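Local structure of putative glycosyltransferase (GalT1) (Streptococcus parasanguinis FW213, 5HEA) at residues L28-K33 with E99-H104; I7-P12 with Y87-D92; F167-L172 with G211-S216. The protein probably transfers sugar from a nucleotide-activated donor to an acceptor, this chain being the C-terminal part of a longer protein and carrying a GT-A-type family 2 glycosyltransferase domain. One frame throughout, in Å; residues are numbered along the deposited sequence.

Contact 1. Residues L28-K33 with E99-H104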
loop_
_atom_site.group_PDB
_atom_site.type_symbol
_atom_site.label_atom_id
_atom_site.label_comp_id
_atom_site.label_asym_id
_atom_site.label_seq_id
_atom_site.Cartn_x
_atom_site.Cartn_y
_atom_site.Cartn_z
ATOM N N LEU A 28 -11.001 -5.594 42.231
ATOM C CA LEU A 28 -11.966 -4.902 43.079
ATOM C C LEU A 28 -11.993 -5.450 44.513
ATOM O O LEU A 28 -12.385 -4.741 45.438
ATOM C CB LEU A 28 -13.355 -4.950 42.451
ATOM C CG LEU A 28 -13.476 -4.172 41.138
ATOM C CD1 LEU A 28 -14.905 -4.236 40.593
ATOM C CD2 LEU A 28 -13.033 -2.726 41.337
ATOM N N ARG A 29 -11.562 -6.699 44.695
ATOM C CA ARG A 29 -11.442 -7.291 46.029
ATOM C C ARG A 29 -10.142 -6.945 46.761
ATOM O O ARG A 29 -9.813 -7.593 47.754
ATOM C CB ARG A 29 -11.546 -8.816 45.953
ATOM C CG ARG A 29 -12.936 -9.342 45.624
ATOM C CD ARG A 29 -12.978 -10.855 45.763
ATOM N NE ARG A 29 -11.882 -11.511 45.047
ATOM C CZ ARG A 29 -12.030 -12.212 43.922
ATOM N NH1 ARG A 29 -13.236 -12.362 43.383
ATOM N NH2 ARG A 29 -10.976 -12.774 43.342
ATOM N N GLN A 30 -9.398 -5.948 46.286
ATOM C CA GLN A 30 -8.127 -5.604 46.928
ATOM C C GLN A 30 -8.336 -5.038 48.325
ATOM O O GLN A 30 -9.210 -4.197 48.534
ATOM C CB GLN A 30 -7.322 -4.610 46.085
ATOM C CG GLN A 30 -6.641 -5.240 44.900
ATOM C CD GLN A 30 -5.792 -6.426 45.300
ATOM O OE1 GLN A 30 -4.779 -6.274 45.996
ATOM N NE2 GLN A 30 -6.201 -7.618 44.877
ATOM N N THR A 31 -7.521 -5.496 49.273
ATOM C CA THR A 31 -7.536 -4.961 50.634
ATOM C C THR A 31 -7.045 -3.513 50.668
ATOM O O THR A 31 -7.429 -2.739 51.547
ATOM C CB THR A 31 -6.681 -5.824 51.594
ATOM O OG1 THR A 31 -5.330 -5.861 51.134
ATOM C CG2 THR A 31 -7.206 -7.238 51.642
ATOM N N TYR A 32 -6.179 -3.156 49.720
ATOM C CA TYR A 32 -5.772 -1.767 49.546
ATOM C C TYR A 32 -6.831 -1.074 48.703
ATOM O O TYR A 32 -7.024 -1.407 47.534
ATOM C CB TYR A 32 -4.409 -1.678 48.859
ATOM C CG TYR A 32 -3.789 -0.293 48.889
ATOM C CD1 TYR A 32 -4.130 0.662 47.942
ATOM C CD2 TYR A 32 -2.866 0.053 49.868
ATOM C CE1 TYR A 32 -3.566 1.924 47.962
ATOM C CE2 TYR A 32 -2.296 1.314 49.900
ATOM C CZ TYR A 32 -2.647 2.239 48.939
ATOM O OH TYR A 32 -2.086 3.485 48.960
ATOM N N LYS A 33 -7.516 -0.107 49.296
ATOM C CA LYS A 33 -8.729 0.434 48.690
ATOM C C LYS A 33 -8.486 1.611 47.748
ATOM O O LYS A 33 -9.244 1.818 46.800
ATOM C CB LYS A 33 -9.719 0.855 49.783
ATOM C CG LYS A 33 -10.098 -0.262 50.750
ATOM C CD LYS A 33 -10.880 -1.338 50.040
ATOM C CE LYS A 33 -11.224 -2.479 50.978
ATOM N NZ LYS A 33 -12.126 -3.466 50.310
ATOM N N GLU A 99 -6.064 -11.179 47.135
ATOM C CA GLU A 99 -6.728 -9.978 47.642
ATOM C C GLU A 99 -5.777 -9.029 48.373
ATOM O O GLU A 99 -6.088 -7.843 48.535
ATOM C CB GLU A 99 -7.896 -10.350 48.559
ATOM C CG GLU A 99 -7.460 -10.784 49.943
ATOM C CD GLU A 99 -8.632 -11.139 50.838
ATOM O OE1 GLU A 99 -9.696 -11.509 50.295
ATOM O OE2 GLU A 99 -8.485 -11.043 52.078
ATOM N N PHE A 100 -4.630 -9.551 48.810
ATOM C CA PHE A 100 -3.627 -8.752 49.528
ATOM C C PHE A 100 -2.455 -8.317 48.643
ATOM O O PHE A 100 -1.449 -7.792 49.128
ATOM C CB PHE A 100 -3.099 -9.532 50.738
ATOM C CG PHE A 100 -2.646 -10.923 50.412
ATOM C CD1 PHE A 100 -1.436 -11.147 49.772
ATOM C CD2 PHE A 100 -3.430 -12.017 50.755
ATOM C CE1 PHE A 100 -1.014 -12.433 49.473
ATOM C CE2 PHE A 100 -3.011 -13.309 50.453
ATOM C CZ PHE A 100 -1.802 -13.512 49.812
ATOM N N TYR A 101 -2.590 -8.542 47.344
ATOM C CA TYR A 101 -1.535 -8.239 46.369
ATOM C C TYR A 101 -1.007 -6.808 46.445
ATOM O O TYR A 101 0.192 -6.577 46.650
ATOM C CB TYR A 101 -2.077 -8.510 44.961
ATOM C CG TYR A 101 -1.175 -8.089 43.819
ATOM C CD1 TYR A 101 -0.036 -8.818 43.509
ATOM C CD2 TYR A 101 -1.501 -7.002 43.016
ATOM C CE1 TYR A 101 0.779 -8.462 42.448
ATOM C CE2 TYR A 101 -0.691 -6.630 41.947
ATOM C CZ TYR A 101 0.446 -7.372 41.675
ATOM O OH TYR A 101 1.260 -7.034 40.633
ATOM N N LEU A 102 -1.907 -5.850 46.279
ATOM C CA LEU A 102 -1.545 -4.440 46.243
ATOM C C LEU A 102 -0.990 -3.963 47.587
ATOM O O LEU A 102 0.028 -3.255 47.650
ATOM C CB LEU A 102 -2.782 -3.620 45.883
ATOM C CG LEU A 102 -2.654 -2.464 44.897
ATOM C CD1 LEU A 102 -1.700 -2.809 43.754
ATOM C CD2 LEU A 102 -4.042 -2.122 44.365
ATOM N N GLU A 103 -1.685 -4.333 48.655
ATOM C CA GLU A 103 -1.276 -3.982 50.012
ATOM C C GLU A 103 0.166 -4.414 50.316
ATOM O O GLU A 103 0.960 -3.632 50.838
ATOM C CB GLU A 103 -2.252 -4.598 51.028
ATOM C CG GLU A 103 -1.974 -4.202 52.472
ATOM C CD GLU A 103 -2.872 -4.926 53.467
ATOM O OE1 GLU A 103 -3.689 -5.780 53.048
ATOM O OE2 GLU A 103 -2.755 -4.638 54.676
ATOM N N HIS A 104 0.504 -5.653 49.978
ATOM C CA HIS A 104 1.856 -6.158 50.216
ATOM C C HIS A 104 2.942 -5.426 49.435
ATOM O O HIS A 104 4.011 -5.168 49.976
ATOM C CB HIS A 104 1.934 -7.668 49.974
ATOM C CG HIS A 104 1.301 -8.475 51.061
ATOM N ND1 HIS A 104 1.583 -9.811 51.263
ATOM C CD2 HIS A 104 0.414 -8.128 52.025
ATOM C CE1 HIS A 104 0.891 -10.251 52.301
ATOM N NE2 HIS A 104 0.176 -9.250 52.781
HETATM O O HOH W 1 -4.430 -5.189 48.533
#
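Gln30 OE1 accepts the backbone N-H of Leu102 at 2.9 Å in a nearly straight bond (170° at the hydrogen), the donor tilted from the side-chain carbonyl plane. A bend at chi2 (-53°) lays Gln30 CD 3.5 Å from Glu99 O, while NE2, bonded to the carbonyls of Ser26 and Glu98, fixes the rotation of the amide. Water 1 completes this tight part: it donates to Gln30 OE1 and Thr31 OG1 and accepts the N-H groups of Tyr32 and Glu103. Two first-turn N-H groups of helix 101-110, which has Phe100 at its N-cap position, are thus satisfied from segment 28-33, directly or through water. That segment links helix 20-28 to strand 35-41, within the first beta-alpha-beta unit of a Rossmann-like GT-A fold. Thr31 N bonds Glu99 O at 2.8 Å, and on the buried side Tyr32 CB packs on Leu102 CB at 3.9 Å, with Leu102 also resting on Ile7, Ile9 and Phe35. Further out, Thr31 OG1 gives a short bond of 2.5 Å to Glu103 OE1, meeting its anti side 30° from the carboxylate plane; Glu103 OE2 pairs with Arg107. The loose flank is the exposed pair Arg29 and Glu99, where Glu99 CB touches Arg29 O at 3.5 Å but Arg29 NE and Glu99 OE1 stay 5.7 Å apart.

Contact 2. Residues I7-P12 with Y87-D92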
loop_
_atom_site.group_PDB
_atom_site.type_symbol
_atom_site.label_atom_id
_atom_site.label_comp_id
_atom_site.label_asym_id
_atom_site.label_seq_id
_atom_site.Cartn_x
_atom_site.Cartn_y
_atom_site.Cartn_z
ATOM N N ILE A 7 -2.939 4.498 44.037
ATOM C CA ILE A 7 -2.199 3.645 43.133
ATOM C C ILE A 7 -2.954 3.544 41.806
ATOM O O ILE A 7 -4.140 3.222 41.777
ATOM C CB ILE A 7 -1.978 2.245 43.734
ATOM C CG1 ILE A 7 -1.111 2.330 44.996
ATOM C CG2 ILE A 7 -1.316 1.320 42.710
ATOM C CD1 ILE A 7 -0.985 1.003 45.708
ATOM N N SER A 8 -2.270 3.820 40.704
ATOM C CA SER A 8 -2.885 3.627 39.389
ATOM C C SER A 8 -2.555 2.247 38.813
ATOM O O SER A 8 -1.385 1.918 38.605
ATOM C CB SER A 8 -2.435 4.714 38.410
ATOM O OG SER A 8 -2.866 5.999 38.819
ATOM N N ILE A 9 -3.593 1.458 38.543
ATOM C CA ILE A 9 -3.447 0.121 37.960
ATOM C C ILE A 9 -3.820 0.159 36.492
ATOM O O ILE A 9 -4.982 0.399 36.148
ATOM C CB ILE A 9 -4.386 -0.890 38.628
ATOM C CG1 ILE A 9 -4.256 -0.808 40.158
ATOM C CG2 ILE A 9 -4.102 -2.301 38.096
ATOM C CD1 ILE A 9 -5.381 -1.536 40.897
ATOM N N ILE A 10 -2.833 -0.077 35.635
ATOM C CA ILE A 10 -3.008 0.009 34.193
ATOM C C ILE A 10 -3.284 -1.367 33.609
ATOM O O ILE A 10 -2.482 -2.293 33.746
ATOM C CB ILE A 10 -1.775 0.667 33.529
ATOM C CG1 ILE A 10 -1.670 2.129 33.987
ATOM C CG2 ILE A 10 -1.854 0.559 31.995
ATOM C CD1 ILE A 10 -0.319 2.771 33.727
ATOM N N VAL A 11 -4.440 -1.500 32.971
ATOM C CA VAL A 11 -4.894 -2.794 32.491
ATOM C C VAL A 11 -5.262 -2.698 31.010
ATOM O O VAL A 11 -6.355 -2.257 30.655
ATOM C CB VAL A 11 -6.100 -3.298 33.323
ATOM C CG1 VAL A 11 -6.604 -4.656 32.802
ATOM C CG2 VAL A 11 -5.722 -3.395 34.801
ATOM N N PRO A 12 -4.332 -3.087 30.132
ATOM C CA PRO A 12 -4.633 -3.113 28.702
ATOM C C PRO A 12 -5.616 -4.237 28.402
ATOM O O PRO A 12 -5.513 -5.330 28.965
ATOM C CB PRO A 12 -3.270 -3.419 28.061
ATOM C CG PRO A 12 -2.267 -3.060 29.117
ATOM C CD PRO A 12 -2.923 -3.405 30.404
ATOM N N TYR A 87 1.663 6.163 42.533
ATOM C CA TYR A 87 2.314 4.919 42.133
ATOM C C TYR A 87 1.602 4.327 40.930
ATOM O O TYR A 87 0.399 4.528 40.747
ATOM C CB TYR A 87 2.294 3.909 43.276
ATOM C CG TYR A 87 2.871 4.464 44.555
ATOM C CD1 TYR A 87 2.039 5.023 45.521
ATOM C CD2 TYR A 87 4.244 4.464 44.782
ATOM C CE1 TYR A 87 2.548 5.551 46.689
ATOM C CE2 TYR A 87 4.771 4.996 45.958
ATOM C CZ TYR A 87 3.909 5.532 46.908
ATOM O OH TYR A 87 4.393 6.062 48.078
ATOM N N ILE A 88 2.350 3.590 40.121
ATOM C CA ILE A 88 1.798 2.954 38.926
ATOM C C ILE A 88 2.117 1.466 38.939
ATOM O O ILE A 88 3.235 1.056 39.253
ATOM C CB ILE A 88 2.363 3.596 37.628
ATOM C CG1 ILE A 88 1.754 4.991 37.418
ATOM C CG2 ILE A 88 2.146 2.653 36.409
ATOM C CD1 ILE A 88 2.238 5.695 36.169
ATOM N N THR A 89 1.131 0.647 38.604
ATOM C CA THR A 89 1.383 -0.775 38.509
ATOM C C THR A 89 0.621 -1.320 37.303
ATOM O O THR A 89 -0.332 -0.691 36.837
ATOM C CB THR A 89 0.979 -1.473 39.819
ATOM O OG1 THR A 89 1.572 -2.777 39.883
ATOM C CG2 THR A 89 -0.544 -1.565 39.928
ATOM N N PHE A 90 1.062 -2.460 36.773
ATOM C CA PHE A 90 0.455 -3.032 35.567
ATOM C C PHE A 90 -0.156 -4.386 35.906
ATOM O O PHE A 90 0.433 -5.147 36.660
ATOM C CB PHE A 90 1.508 -3.212 34.457
ATOM C CG PHE A 90 2.119 -1.918 33.985
ATOM C CD1 PHE A 90 1.471 -1.136 33.040
ATOM C CD2 PHE A 90 3.332 -1.476 34.501
ATOM C CE1 PHE A 90 2.022 0.071 32.615
ATOM C CE2 PHE A 90 3.892 -0.273 34.079
ATOM C CZ PHE A 90 3.230 0.503 33.144
ATOM N N VAL A 91 -1.338 -4.676 35.371
ATOM C CA VAL A 91 -1.937 -6.005 35.510
ATOM C C VAL A 91 -2.432 -6.423 34.124
ATOM O O VAL A 91 -3.127 -5.657 33.458
ATOM C CB VAL A 91 -3.131 -6.010 36.500
ATOM C CG1 VAL A 91 -3.859 -7.358 36.464
ATOM C CG2 VAL A 91 -2.663 -5.720 37.911
ATOM N N ASP A 92 -2.054 -7.610 33.667
ATOM C CA ASP A 92 -2.557 -8.116 32.392
ATOM C C ASP A 92 -3.955 -8.691 32.575
ATOM O O ASP A 92 -4.235 -9.337 33.572
ATOM C CB ASP A 92 -1.622 -9.162 31.798
ATOM C CG ASP A 92 -0.352 -8.544 31.241
ATOM O OD1 ASP A 92 -0.339 -7.305 30.992
ATOM O OD2 ASP A 92 0.630 -9.292 31.050
HETATM O O HOH W 2 -3.396 -7.109 29.406
#
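Ser8 O takes one true hydrogen bond from the other strand, from Thr89 N at 2.8 Å, and a weaker CA-H...O contact from Ile88, with CA 3.4 Å away. One step on, Thr89 O receives Ile10 N, also at 2.8 Å and nearly straight (174° at the hydrogen). With Ser8 N to Tyr87 O and Val91 N to Ile10 O, this alternation defines a parallel ladder pairing Ile7 with Tyr87 through Ile10 with Phe90, the short axes inclined by 25°. On one sheet face, Ile10 and Phe90 lie side by side, Ile10 CB being 3.7 Å from Phe90 CD1; Ile10 CD1 also reaches Ile88 CG2 at 3.6 Å, the two side chains crossing obliquely. On the other face, Thr89 CG2 sits beside Ile9 CG1 at 3.8 Å, because OG1 takes the place anti to the backbone N (chi1 -163°) and bonds Lys171 O. Val91 CG2 continues this row, 3.7 Å from Ile9 CG2. Past the ladder, the chain enters an aspartate-containing segment at Asp92, consistent with the DXD region that follows this strand in GT-A relatives. Strand 7-13 is flanked by strand 35-41 and strand 87-90 by strand 171-174; helix 72-82 packs against Ile10 and Phe90, and helix 101-110 against Ile7, Ile9 and Tyr87.

Contact 3. Residues F167-L172 with G211-S216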
loop_
_atom_site.group_PDB
_atom_site.type_symbol
_atom_site.label_atom_id
_atom_site.label_comp_id
_atom_site.label_asym_id
_atom_site.label_seq_id
_atom_site.Cartn_x
_atom_site.Cartn_y
_atom_site.Cartn_z
ATOM N N PHE A 167 8.674 -8.950 32.196
ATOM C CA PHE A 167 7.286 -8.991 32.668
ATOM C C PHE A 167 6.927 -7.697 33.398
ATOM O O PHE A 167 7.503 -7.365 34.437
ATOM C CB PHE A 167 7.048 -10.207 33.575
ATOM C CG PHE A 167 5.598 -10.601 33.690
ATOM C CD1 PHE A 167 4.818 -10.747 32.551
ATOM C CD2 PHE A 167 5.018 -10.830 34.933
ATOM C CE1 PHE A 167 3.472 -11.111 32.648
ATOM C CE2 PHE A 167 3.681 -11.184 35.046
ATOM C CZ PHE A 167 2.902 -11.328 33.894
ATOM N N SER A 168 5.984 -6.950 32.849
ATOM C CA SER A 168 5.612 -5.677 33.466
ATOM C C SER A 168 4.779 -5.730 34.772
ATOM O O SER A 168 4.931 -4.843 35.617
ATOM C CB SER A 168 4.964 -4.736 32.442
ATOM O OG SER A 168 3.823 -5.326 31.860
ATOM N N PRO A 169 3.879 -6.730 34.932
ATOM C CA PRO A 169 3.182 -6.790 36.225
ATOM C C PRO A 169 4.077 -7.227 37.373
ATOM O O PRO A 169 5.274 -7.472 37.176
ATOM C CB PRO A 169 2.085 -7.844 35.989
ATOM C CG PRO A 169 1.855 -7.792 34.475
ATOM C CD PRO A 169 3.252 -7.617 33.932
ATOM N N THR A 170 3.472 -7.327 38.558
ATOM C CA THR A 170 4.122 -7.734 39.827
ATOM C C THR A 170 4.967 -6.633 40.454
ATOM O O THR A 170 5.667 -6.867 41.430
ATOM C CB THR A 170 4.947 -9.083 39.755
ATOM O OG1 THR A 170 6.294 -8.837 39.338
ATOM C CG2 THR A 170 4.279 -10.123 38.832
ATOM N N LYS A 171 4.881 -5.427 39.898
ATOM C CA LYS A 171 5.800 -4.362 40.238
ATOM C C LYS A 171 5.048 -3.072 40.503
ATOM O O LYS A 171 4.178 -2.673 39.730
ATOM C CB LYS A 171 6.821 -4.184 39.099
ATOM C CG LYS A 171 7.589 -5.489 38.802
ATOM C CD LYS A 171 8.356 -5.445 37.506
ATOM C CE LYS A 171 8.978 -6.808 37.233
ATOM N NZ LYS A 171 7.958 -7.875 36.974
ATOM N N LEU A 172 5.379 -2.434 41.619
ATOM C CA LEU A 172 4.807 -1.142 41.985
ATOM C C LEU A 172 5.882 -0.061 41.853
ATOM O O LEU A 172 6.923 -0.138 42.509
ATOM C CB LEU A 172 4.270 -1.196 43.417
ATOM C CG LEU A 172 3.597 0.059 43.967
ATOM C CD1 LEU A 172 2.288 0.308 43.230
ATOM C CD2 LEU A 172 3.371 -0.052 45.479
ATOM N N GLY A 211 4.259 -15.471 45.540
ATOM C CA GLY A 211 3.563 -15.572 44.267
ATOM C C GLY A 211 2.125 -15.101 44.413
ATOM O O GLY A 211 1.203 -15.905 44.377
ATOM N N SER A 212 1.935 -13.795 44.587
ATOM C CA SER A 212 0.611 -13.237 44.850
ATOM C C SER A 212 -0.095 -12.837 43.561
ATOM O O SER A 212 -1.293 -12.530 43.552
ATOM C CB SER A 212 0.733 -12.028 45.766
ATOM O OG SER A 212 1.275 -12.425 47.013
ATOM N N TYR A 213 0.670 -12.834 42.480
ATOM C CA TYR A 213 0.131 -12.601 41.141
ATOM C C TYR A 213 0.052 -13.957 40.446
ATOM O O TYR A 213 0.983 -14.765 40.558
ATOM C CB TYR A 213 1.074 -11.667 40.382
ATOM C CG TYR A 213 0.591 -11.214 39.005
ATOM C CD1 TYR A 213 0.757 -12.026 37.886
ATOM C CD2 TYR A 213 0.010 -9.962 38.830
ATOM C CE1 TYR A 213 0.339 -11.608 36.607
ATOM C CE2 TYR A 213 -0.428 -9.534 37.566
ATOM C CZ TYR A 213 -0.257 -10.363 36.462
ATOM O OH TYR A 213 -0.669 -9.947 35.206
ATOM N N TYR A 214 -1.053 -14.212 39.744
ATOM C CA TYR A 214 -1.231 -15.466 39.011
ATOM C C TYR A 214 -1.204 -15.268 37.494
ATOM O O TYR A 214 -2.033 -14.557 36.922
ATOM C CB TYR A 214 -2.502 -16.194 39.469
ATOM C CG TYR A 214 -2.383 -16.685 40.904
ATOM C CD1 TYR A 214 -1.661 -17.837 41.204
ATOM C CD2 TYR A 214 -2.965 -15.983 41.954
ATOM C CE1 TYR A 214 -1.528 -18.281 42.512
ATOM C CE2 TYR A 214 -2.835 -16.413 43.264
ATOM C CZ TYR A 214 -2.114 -17.562 43.533
ATOM O OH TYR A 214 -1.982 -18.011 44.827
ATOM N N TYR A 215 -0.217 -15.900 36.868
ATOM C CA TYR A 215 0.018 -15.815 35.437
ATOM C C TYR A 215 -0.777 -16.938 34.771
ATOM O O TYR A 215 -0.520 -18.118 35.012
ATOM C CB TYR A 215 1.522 -15.981 35.154
ATOM C CG TYR A 215 1.908 -15.911 33.697
ATOM C CD1 TYR A 215 1.964 -17.058 32.916
ATOM C CD2 TYR A 215 2.217 -14.696 33.100
ATOM C CE1 TYR A 215 2.316 -16.996 31.578
ATOM C CE2 TYR A 215 2.565 -14.622 31.762
ATOM C CZ TYR A 215 2.615 -15.775 31.010
ATOM O OH TYR A 215 2.966 -15.704 29.683
ATOM N N SER A 216 -1.755 -16.562 33.954
ATOM C CA SER A 216 -2.562 -17.528 33.227
ATOM C C SER A 216 -1.764 -18.139 32.085
ATOM O O SER A 216 -1.283 -17.433 31.201
ATOM C CB SER A 216 -3.806 -16.848 32.671
ATOM O OG SER A 216 -4.425 -17.656 31.694
#
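An aromatic cluster of Phe167, Tyr213 and Tyr215 joins the turn before strand 171-174 to the corner at Tyr213 in strand 204-217. Phe167 and Tyr213 reach toward each other tip to tip, the edge of Phe167 directed at the face of Tyr213 in an offset edge-to-face pair with centroids 5.7 Å apart and planes at 81°. Phe167 is itself a face acceptor: the edge of Tyr215 is turned to it, centroids 5.5 Å apart and planes at 70°, with Phe167 CZ and Tyr215 CD2 in close touch at 3.5 Å. CG of Phe167 stands anti to the backbone N (chi1 -159°), on the side of segment 211-216. Pro169 CD lies 3.5 Å above the centre of a Phe167 face, and Pro169 CB presses on Tyr213 CE2 at 3.4 Å. Thr170 CG2 meets the root of the same tyrosine ring, 3.8 Å from Tyr213 CG, the two side chains crossing at about a right angle. The turn is also tied from within, since buried Lys171 NZ donates to Phe167 O at 2.6 Å as well as to Pro169 O and Leu163 O; three carbonyl oxygens thus accept from the one ammonium group. Tyr213 OH bonds Asp95 OD2 and Asp92 N, so the cluster backs directly onto the aspartate-containing segment after strand 87-90. That position is consistent with the DXD region of GT-A glycosyltransferases, which in relatives lies beside the nucleotide-sugar site.

The contacts gather round one mixed sheet: contact 2 lies within it, contact 1 joins a loop to the start of helix 101-110, and contact 3 joins the turn before strand 171-174 to strand 204-217. Contacts 1 and 2, centres about 13 Å apart, interleave along the chain; Leu102 and Tyr32 pack onto Ile7. Contact 3 follows both, centred about 11 Å from contact 2 and 13 Å from contact 1. Strands 87-90 and 171-174 are antiparallel neighbours, and strand 116-125 connects 171-174 to 204-217. Tyr101 makes a weak hydrogen bond to Thr170 and Phe100 packs on Ser212. The contacts thus hold the parallel half, which in GT-A relatives binds the nucleotide, against the mixed part near the probable DXD segment.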